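PDB 2B9S: topoisomerase I-like protein, which probably relaxes supercoiled DNA by transient single-strand cleavage and religation, as the large subunit of the heterodimeric type IB topoisomerase I of Leishmania donovani. Local coordinates for residues D[19-24]-D[211-216]; D[186-191]-D[206-211]. All blocks are in the same frame, centred on the assembly; numbering follows the deposited sequence.

Interaction 1: D[19-24]-D[211-216]; sequences ERRWET and TVTWLA. With nucleotides of chain A.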
loop_
_atom_site.group_PDB
_atom_site.type_symbol
_atom_site.label_atom_id
_atom_site.label_comp_id
_atom_site.label_asym_id
_atom_site.label_seq_id
_atom_site.Cartn_x
_atom_site.Cartn_y
_atom_site.Cartn_z
ATOM N N GLU D 19 3.921 4.432 -21.823
ATOM C CA GLU D 19 4.466 3.951 -23.089
ATOM C C GLU D 19 3.916 2.558 -23.374
ATOM O O GLU D 19 3.273 1.952 -22.512
ATOM C CB GLU D 19 5.996 3.877 -23.034
ATOM C CG GLU D 19 6.684 5.191 -22.725
ATOM C CD GLU D 19 8.216 5.093 -22.740
ATOM O OE1 GLU D 19 8.762 3.993 -22.527
ATOM O OE2 GLU D 19 8.878 6.133 -22.971
ATOM N N ARG D 20 4.177 2.063 -24.583
ATOM C CA ARG D 20 3.817 0.707 -24.984
ATOM C C ARG D 20 4.505 -0.329 -24.096
ATOM O O ARG D 20 5.729 -0.359 -24.006
ATOM C CB ARG D 20 4.181 0.492 -26.454
ATOM C CG ARG D 20 3.362 -0.564 -27.125
ATOM C CD ARG D 20 3.621 -0.596 -28.616
ATOM N NE ARG D 20 3.077 -1.817 -29.201
ATOM C CZ ARG D 20 1.827 -1.969 -29.642
ATOM N NH1 ARG D 20 0.971 -0.979 -29.573
ATOM N NH2 ARG D 20 1.436 -3.130 -30.149
ATOM N N ARG D 21 3.718 -1.167 -23.425
ATOM C CA ARG D 21 4.261 -2.033 -22.375
ATOM C C ARG D 21 4.356 -3.492 -22.796
ATOM O O ARG D 21 5.161 -4.229 -22.249
ATOM C CB ARG D 21 3.446 -1.907 -21.060
ATOM C CG ARG D 21 3.304 -0.502 -20.521
ATOM C CD ARG D 21 4.670 0.129 -20.249
ATOM N NE ARG D 21 5.393 -0.560 -19.176
ATOM C CZ ARG D 21 5.255 -0.287 -17.879
ATOM N NH1 ARG D 21 4.405 0.657 -17.456
ATOM N NH2 ARG D 21 5.951 -0.976 -16.999
ATOM N N TRP D 22 3.519 -3.890 -23.751
ATOM C CA TRP D 22 3.464 -5.278 -24.248
ATOM C C TRP D 22 3.005 -5.338 -25.718
ATOM O O TRP D 22 2.419 -4.387 -26.232
ATOM C CB TRP D 22 2.563 -6.176 -23.371
ATOM C CG TRP D 22 1.141 -5.638 -23.126
ATOM C CD1 TRP D 22 0.743 -4.817 -22.095
ATOM C CD2 TRP D 22 -0.036 -5.890 -23.904
ATOM N NE1 TRP D 22 -0.588 -4.556 -22.184
ATOM C CE2 TRP D 22 -1.099 -5.185 -23.288
ATOM C CE3 TRP D 22 -0.301 -6.637 -25.061
ATOM C CZ2 TRP D 22 -2.422 -5.211 -23.792
ATOM C CZ3 TRP D 22 -1.608 -6.663 -25.562
ATOM C CH2 TRP D 22 -2.650 -5.946 -24.931
ATOM N N GLU D 23 3.289 -6.465 -26.373
ATOM C CA GLU D 23 2.869 -6.724 -27.759
ATOM C C GLU D 23 1.742 -7.727 -27.769
ATOM O O GLU D 23 0.789 -7.616 -28.548
ATOM C CB GLU D 23 4.046 -7.239 -28.602
ATOM C CG GLU D 23 5.076 -6.149 -28.912
ATOM C CD GLU D 23 4.455 -4.930 -29.607
ATOM O OE1 GLU D 23 3.493 -5.117 -30.405
ATOM O OE2 GLU D 23 4.937 -3.793 -29.353
ATOM N N THR D 24 1.866 -8.717 -26.896
ATOM C CA THR D 24 0.824 -9.716 -26.740
ATOM C C THR D 24 0.520 -9.953 -25.261
ATOM O O THR D 24 1.418 -9.939 -24.408
ATOM C CB THR D 24 1.192 -11.069 -27.406
ATOM O OG1 THR D 24 2.411 -11.562 -26.848
ATOM C CG2 THR D 24 1.323 -10.937 -28.927
ATOM N N THR D 211 -0.693 0.247 -23.482
ATOM C CA THR D 211 0.003 1.278 -22.703
ATOM C C THR D 211 -0.204 1.113 -21.196
ATOM O O THR D 211 0.328 1.911 -20.404
ATOM C CB THR D 211 -0.423 2.714 -23.113
ATOM O OG1 THR D 211 -1.826 2.895 -22.851
ATOM C CG2 THR D 211 -0.135 2.984 -24.598
ATOM N N VAL D 212 -0.972 0.088 -20.807
ATOM C CA VAL D 212 -1.178 -0.250 -19.382
ATOM C C VAL D 212 -0.757 -1.694 -19.054
ATOM O O VAL D 212 -0.568 -2.497 -19.968
ATOM C CB VAL D 212 -2.647 0.111 -18.860
ATOM C CG1 VAL D 212 -2.935 1.609 -19.068
ATOM C CG2 VAL D 212 -3.736 -0.757 -19.507
ATOM N N THR D 213 -0.620 -2.009 -17.759
ATOM C CA THR D 213 -0.029 -3.274 -17.275
ATOM C C THR D 213 -1.033 -4.144 -16.517
ATOM O O THR D 213 -0.663 -5.174 -15.925
ATOM C CB THR D 213 1.152 -3.050 -16.289
ATOM O OG1 THR D 213 0.670 -2.418 -15.092
ATOM C CG2 THR D 213 2.251 -2.220 -16.886
ATOM N N TRP D 214 -2.292 -3.711 -16.494
ATOM C CA TRP D 214 -3.321 -4.414 -15.739
ATOM C C TRP D 214 -4.163 -5.313 -16.623
ATOM O O TRP D 214 -4.328 -5.027 -17.820
ATOM C CB TRP D 214 -4.205 -3.435 -14.952
ATOM C CG TRP D 214 -4.861 -2.299 -15.708
ATOM C CD1 TRP D 214 -4.395 -1.009 -15.818
ATOM C CD2 TRP D 214 -6.156 -2.310 -16.361
ATOM N NE1 TRP D 214 -5.298 -0.246 -16.530
ATOM C CE2 TRP D 214 -6.383 -1.017 -16.861
ATOM C CE3 TRP D 214 -7.128 -3.292 -16.573
ATOM C CZ2 TRP D 214 -7.535 -0.683 -17.570
ATOM C CZ3 TRP D 214 -8.270 -2.962 -17.267
ATOM C CH2 TRP D 214 -8.474 -1.668 -17.752
ATOM N N LEU D 215 -4.687 -6.395 -16.033
ATOM C CA LEU D 215 -5.452 -7.394 -16.786
ATOM C C LEU D 215 -6.953 -7.221 -16.588
ATOM O O LEU D 215 -7.770 -7.657 -17.419
ATOM C CB LEU D 215 -5.051 -8.829 -16.387
ATOM C CG LEU D 215 -3.575 -9.166 -16.174
ATOM C CD1 LEU D 215 -3.336 -10.677 -15.873
ATOM C CD2 LEU D 215 -2.712 -8.694 -17.324
ATOM N N ALA D 216 -7.322 -6.609 -15.470
ATOM C CA ALA D 216 -8.719 -6.343 -15.161
ATOM C C ALA D 216 -8.834 -5.178 -14.171
ATOM O O ALA D 216 -7.881 -4.880 -13.438
ATOM C CB ALA D 216 -9.413 -7.625 -14.629
ATOM P P DC A 8 -0.016 1.161 -15.309
ATOM O OP1 DC A 8 0.498 1.937 -16.419
ATOM O OP2 DC A 8 -0.725 -0.117 -15.609
ATOM O "O5'" DC A 8 1.014 0.680 -14.182
ATOM C "C5'" DC A 8 2.078 1.384 -13.671
ATOM C "C4'" DC A 8 1.946 1.729 -12.176
ATOM O "O4'" DC A 8 0.636 2.154 -11.752
ATOM C "C3'" DC A 8 2.319 0.740 -11.091
ATOM O "O3'" DC A 8 3.733 0.484 -11.138
ATOM C "C2'" DC A 8 1.972 1.617 -9.883
ATOM C "C1'" DC A 8 0.867 2.540 -10.409
ATOM N N1 DC A 8 -0.383 2.446 -9.578
ATOM C C2 DC A 8 -0.433 3.188 -8.386
ATOM O O2 DC A 8 0.532 3.899 -8.073
ATOM N N3 DC A 8 -1.542 3.112 -7.609
ATOM C C4 DC A 8 -2.570 2.332 -7.973
ATOM N N4 DC A 8 -3.630 2.319 -7.156
ATOM C C5 DC A 8 -2.543 1.545 -9.183
ATOM C C6 DC A 8 -1.429 1.627 -9.947
ATOM P P DA A 7 -6.248 3.312 -16.332
ATOM O OP1 DA A 7 -6.074 3.031 -17.776
ATOM O OP2 DA A 7 -7.224 2.573 -15.507
ATOM O "O5'" DA A 7 -4.830 3.145 -15.653
ATOM C "C5'" DA A 7 -3.740 3.919 -16.083
ATOM C "C4'" DA A 7 -2.552 3.676 -15.176
ATOM O "O4'" DA A 7 -2.685 4.541 -14.023
ATOM C "C3'" DA A 7 -2.350 2.264 -14.612
ATOM O "O3'" DA A 7 -0.958 2.102 -14.438
ATOM C "C2'" DA A 7 -2.908 2.364 -13.219
ATOM C "C1'" DA A 7 -2.406 3.774 -12.880
ATOM N N9 DA A 7 -3.071 4.355 -11.708
ATOM C C8 DA A 7 -4.386 4.206 -11.394
ATOM N N7 DA A 7 -4.710 4.812 -10.295
ATOM C C5 DA A 7 -3.552 5.377 -9.842
ATOM C C6 DA A 7 -3.282 6.151 -8.711
ATOM N N6 DA A 7 -4.223 6.464 -7.806
ATOM N N1 DA A 7 -2.014 6.564 -8.541
ATOM C C2 DA A 7 -1.101 6.252 -9.470
ATOM N N3 DA A 7 -1.247 5.512 -10.569
ATOM C C4 DA A 7 -2.513 5.105 -10.701
HETATM O O HOH W 1 2.207 1.975 -18.422
#
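The loop 211-216, which binds a DNA phosphate, is met by Arg21 and Trp22 of 19-24 beside DC8 of chain A. The Arg21 chain is bent at both chi2 (-59°) and chi3 (-65°), and its guanidinium lies with one face over the methyl of Thr213, NH1 being 3.6 Å from CG2. In the guanidinium plane, at the edge, NH1 gives a hydrogen bond to a water 2.7 Å away. That water donates to Thr211 O and to OP1 of DC8 of chain A, so Arg21 reaches the phosphate through solvent. Thr213 takes the other oxygen directly: its backbone N donates a hydrogen bond to OP2 of DC8 of chain A at 2.9 Å, and its hydroxyl OG1 donates to the same OP2 at 2.7 Å. On the neighbouring residue the indole of Trp22 turns its edge to Val212, and NE1 makes a weak, bent hydrogen bond to Val212 O (3.0 Å, 134° at the hydrogen). Glu19 O receives a CA-H...O contact from Thr211 CA at 3.3 Å. Trp145 touches both Arg21 and Thr213 from strand 142-145. Two direct bonds on one phosphate oxygen and a water on the other address the DNA backbone and no base, a mode consistent with sequence-independent grip, while the positive charge of Arg21 probably adds longer-range attraction.

Interaction 2: D[186-191]-D[206-211]; sequences INIGET and VQHDHT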
loop_
_atom_site.group_PDB
_atom_site.type_symbol
_atom_site.label_atom_id
_atom_site.label_comp_id
_atom_site.label_asym_id
_atom_site.label_seq_id
_atom_site.Cartn_x
_atom_site.Cartn_y
_atom_site.Cartn_z
ATOM N N ILE D 186 -12.044 -5.934 -18.750
ATOM C CA ILE D 186 -10.947 -6.834 -19.098
ATOM C C ILE D 186 -9.986 -6.116 -20.046
ATOM O O ILE D 186 -10.402 -5.497 -21.030
ATOM C CB ILE D 186 -11.498 -8.151 -19.716
ATOM C CG1 ILE D 186 -12.273 -8.962 -18.659
ATOM C CG2 ILE D 186 -10.386 -8.963 -20.364
ATOM C CD1 ILE D 186 -11.432 -9.797 -17.677
ATOM N N ASN D 187 -8.700 -6.150 -19.705
ATOM C CA ASN D 187 -7.655 -5.656 -20.601
ATOM C C ASN D 187 -6.828 -6.838 -21.078
ATOM O O ASN D 187 -6.223 -7.548 -20.267
ATOM C CB ASN D 187 -6.744 -4.631 -19.925
ATOM C CG ASN D 187 -5.855 -3.903 -20.916
ATOM O OD1 ASN D 187 -6.343 -3.284 -21.841
ATOM N ND2 ASN D 187 -4.552 -3.966 -20.712
ATOM N N ILE D 188 -6.816 -7.032 -22.398
ATOM C CA ILE D 188 -6.209 -8.204 -23.035
ATOM C C ILE D 188 -5.733 -7.880 -24.475
ATOM O O ILE D 188 -6.091 -6.832 -25.023
ATOM C CB ILE D 188 -7.223 -9.385 -23.001
ATOM C CG1 ILE D 188 -6.506 -10.739 -23.061
ATOM C CG2 ILE D 188 -8.374 -9.165 -23.997
ATOM C CD1 ILE D 188 -7.359 -11.900 -22.699
ATOM N N GLY D 189 -4.933 -8.766 -25.081
ATOM C CA GLY D 189 -4.494 -8.583 -26.479
ATOM C C GLY D 189 -5.612 -8.748 -27.491
ATOM O O GLY D 189 -6.490 -9.585 -27.312
ATOM N N GLU D 190 -5.576 -7.951 -28.559
ATOM C CA GLU D 190 -6.555 -8.024 -29.667
ATOM C C GLU D 190 -6.778 -9.439 -30.233
ATOM O O GLU D 190 -7.868 -9.766 -30.677
ATOM C CB GLU D 190 -6.130 -7.144 -30.856
ATOM C CG GLU D 190 -5.540 -5.798 -30.545
ATOM C CD GLU D 190 -4.071 -5.878 -30.189
ATOM O OE1 GLU D 190 -3.200 -5.850 -31.099
ATOM O OE2 GLU D 190 -3.801 -5.972 -28.980
ATOM N N THR D 191 -5.730 -10.255 -30.253
ATOM C CA THR D 191 -5.789 -11.565 -30.895
ATOM C C THR D 191 -5.925 -12.692 -29.880
ATOM O O THR D 191 -5.958 -13.859 -30.267
ATOM C CB THR D 191 -4.518 -11.844 -31.789
ATOM O OG1 THR D 191 -3.348 -11.983 -30.967
ATOM C CG2 THR D 191 -4.289 -10.739 -32.801
ATOM N N VAL D 206 -14.348 -4.955 -22.862
ATOM C CA VAL D 206 -13.109 -5.672 -23.181
ATOM C C VAL D 206 -12.316 -4.682 -24.019
ATOM O O VAL D 206 -12.816 -4.136 -24.992
ATOM C CB VAL D 206 -13.368 -7.017 -23.934
ATOM C CG1 VAL D 206 -12.072 -7.727 -24.270
ATOM C CG2 VAL D 206 -14.256 -7.950 -23.109
ATOM N N GLN D 207 -11.107 -4.383 -23.579
ATOM C CA GLN D 207 -10.248 -3.435 -24.266
ATOM C C GLN D 207 -8.876 -4.080 -24.487
ATOM O O GLN D 207 -8.590 -5.191 -23.988
ATOM C CB GLN D 207 -10.129 -2.129 -23.467
ATOM C CG GLN D 207 -9.535 -2.315 -22.051
ATOM C CD GLN D 207 -9.256 -1.012 -21.359
ATOM O OE1 GLN D 207 -10.174 -0.228 -21.120
ATOM N NE2 GLN D 207 -7.985 -0.765 -21.028
ATOM N N HIS D 208 -8.045 -3.373 -25.246
ATOM C CA HIS D 208 -6.773 -3.886 -25.721
ATOM C C HIS D 208 -5.764 -2.774 -25.638
ATOM O O HIS D 208 -5.189 -2.376 -26.665
ATOM C CB HIS D 208 -6.906 -4.384 -27.185
ATOM C CG HIS D 208 -8.110 -5.243 -27.416
ATOM N ND1 HIS D 208 -8.237 -6.498 -26.863
ATOM C CD2 HIS D 208 -9.268 -5.001 -28.078
ATOM C CE1 HIS D 208 -9.414 -7.006 -27.195
ATOM N NE2 HIS D 208 -10.053 -6.122 -27.941
ATOM N N ASP D 209 -5.540 -2.283 -24.417
ATOM C CA ASP D 209 -4.664 -1.125 -24.180
ATOM C C ASP D 209 -3.230 -1.594 -23.881
ATOM O O ASP D 209 -2.948 -2.135 -22.800
ATOM C CB ASP D 209 -5.246 -0.227 -23.054
ATOM C CG ASP D 209 -4.512 1.120 -22.898
ATOM O OD1 ASP D 209 -3.526 1.393 -23.621
ATOM O OD2 ASP D 209 -4.923 1.927 -22.030
ATOM N N HIS D 210 -2.345 -1.393 -24.856
ATOM C CA HIS D 210 -0.928 -1.812 -24.777
ATOM C C HIS D 210 -0.087 -0.861 -23.918
ATOM O O HIS D 210 1.090 -1.124 -23.664
ATOM C CB HIS D 210 -0.293 -1.893 -26.180
ATOM C CG HIS D 210 -0.831 -2.990 -27.064
ATOM N ND1 HIS D 210 -0.119 -4.136 -27.351
ATOM C CD2 HIS D 210 -1.981 -3.080 -27.775
ATOM C CE1 HIS D 210 -0.819 -4.898 -28.171
ATOM N NE2 HIS D 210 -1.952 -4.279 -28.445
ATOM N N THR D 211 -0.693 0.247 -23.482
ATOM C CA THR D 211 0.003 1.278 -22.703
ATOM C C THR D 211 -0.204 1.113 -21.196
ATOM O O THR D 211 0.328 1.911 -20.404
ATOM C CB THR D 211 -0.423 2.714 -23.113
ATOM O OG1 THR D 211 -1.826 2.895 -22.851
ATOM C CG2 THR D 211 -0.135 2.984 -24.598
#
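Asn187 and Gln207 meet side chain to side chain where two parallel strands end, and Asn187 carries much of the contact beyond them. From its CB, CG stands anti to the backbone N (chi1 -168°); at the tip the amide meets 207-209. OD1 accepts twice: Asp209 N arrives in the carbonyl plane, on a lone pair, at 2.9 Å, whereas Gln207 NE2 comes from above that plane at 3.1 Å, the two amide planes standing 81° apart. On the other branch ND2 donates to Asp209 O at 3.2 Å, and it also bonds Trp214 O. Both polar atoms of this buried amide are therefore satisfied, and Asp209 is held through its N and its O alike. The strands themselves are joined by Gln207 N to Ile186 O and by Ile188 N to Gln207 O, and Ile188 CG2 packs against Val206 CG1 at 4.0 Å.

Farther along, His208 ND1 donates to Ile188 O at 2.8 Å, approaching from above the carbonyl plane, while Glu190 CA sits over one face of the imidazole in a CH-pi contact. The Glu190 chain turns at chi2 (82°) and crosses His210 at about a right angle; its OE2 takes a hydrogen bond from His210 NE2 at 2.6 Å. Both ring nitrogens of His210 face acceptors (Glu190 OE2 and Trp22 O), consistent with a protonated ring, which the carboxylate would probably favour. Asp209 OD1 accepts from Thr211 N, which makes an Asx turn in the loop after strand 205-207. The whole is a short parallel pairing at strand 205-207, an edge strand of this chain's mixed sheet, prolonged past the strand ends by an asparagine bridging side chain and backbone.

From the N terminus, the chain passes through 19-24, just before strand 25-26, and meets 211-216 only after 186 further residues; interaction 1 closes this long loop. Interaction 2 is nested inside it, closing a short loop of 14 residues between 186-191 and 206-211. Thr211 belongs to both, so the chain leaves the edge strand 205-207 and runs directly into the loop that meets the DNA before entering strand 216-219. The two contacts also touch: Arg21 N probably bonds His210 O, and the rings of Trp22 and His210 stack. Together they tie the N-terminal loop to the mixed sheet within the DNA-binding region.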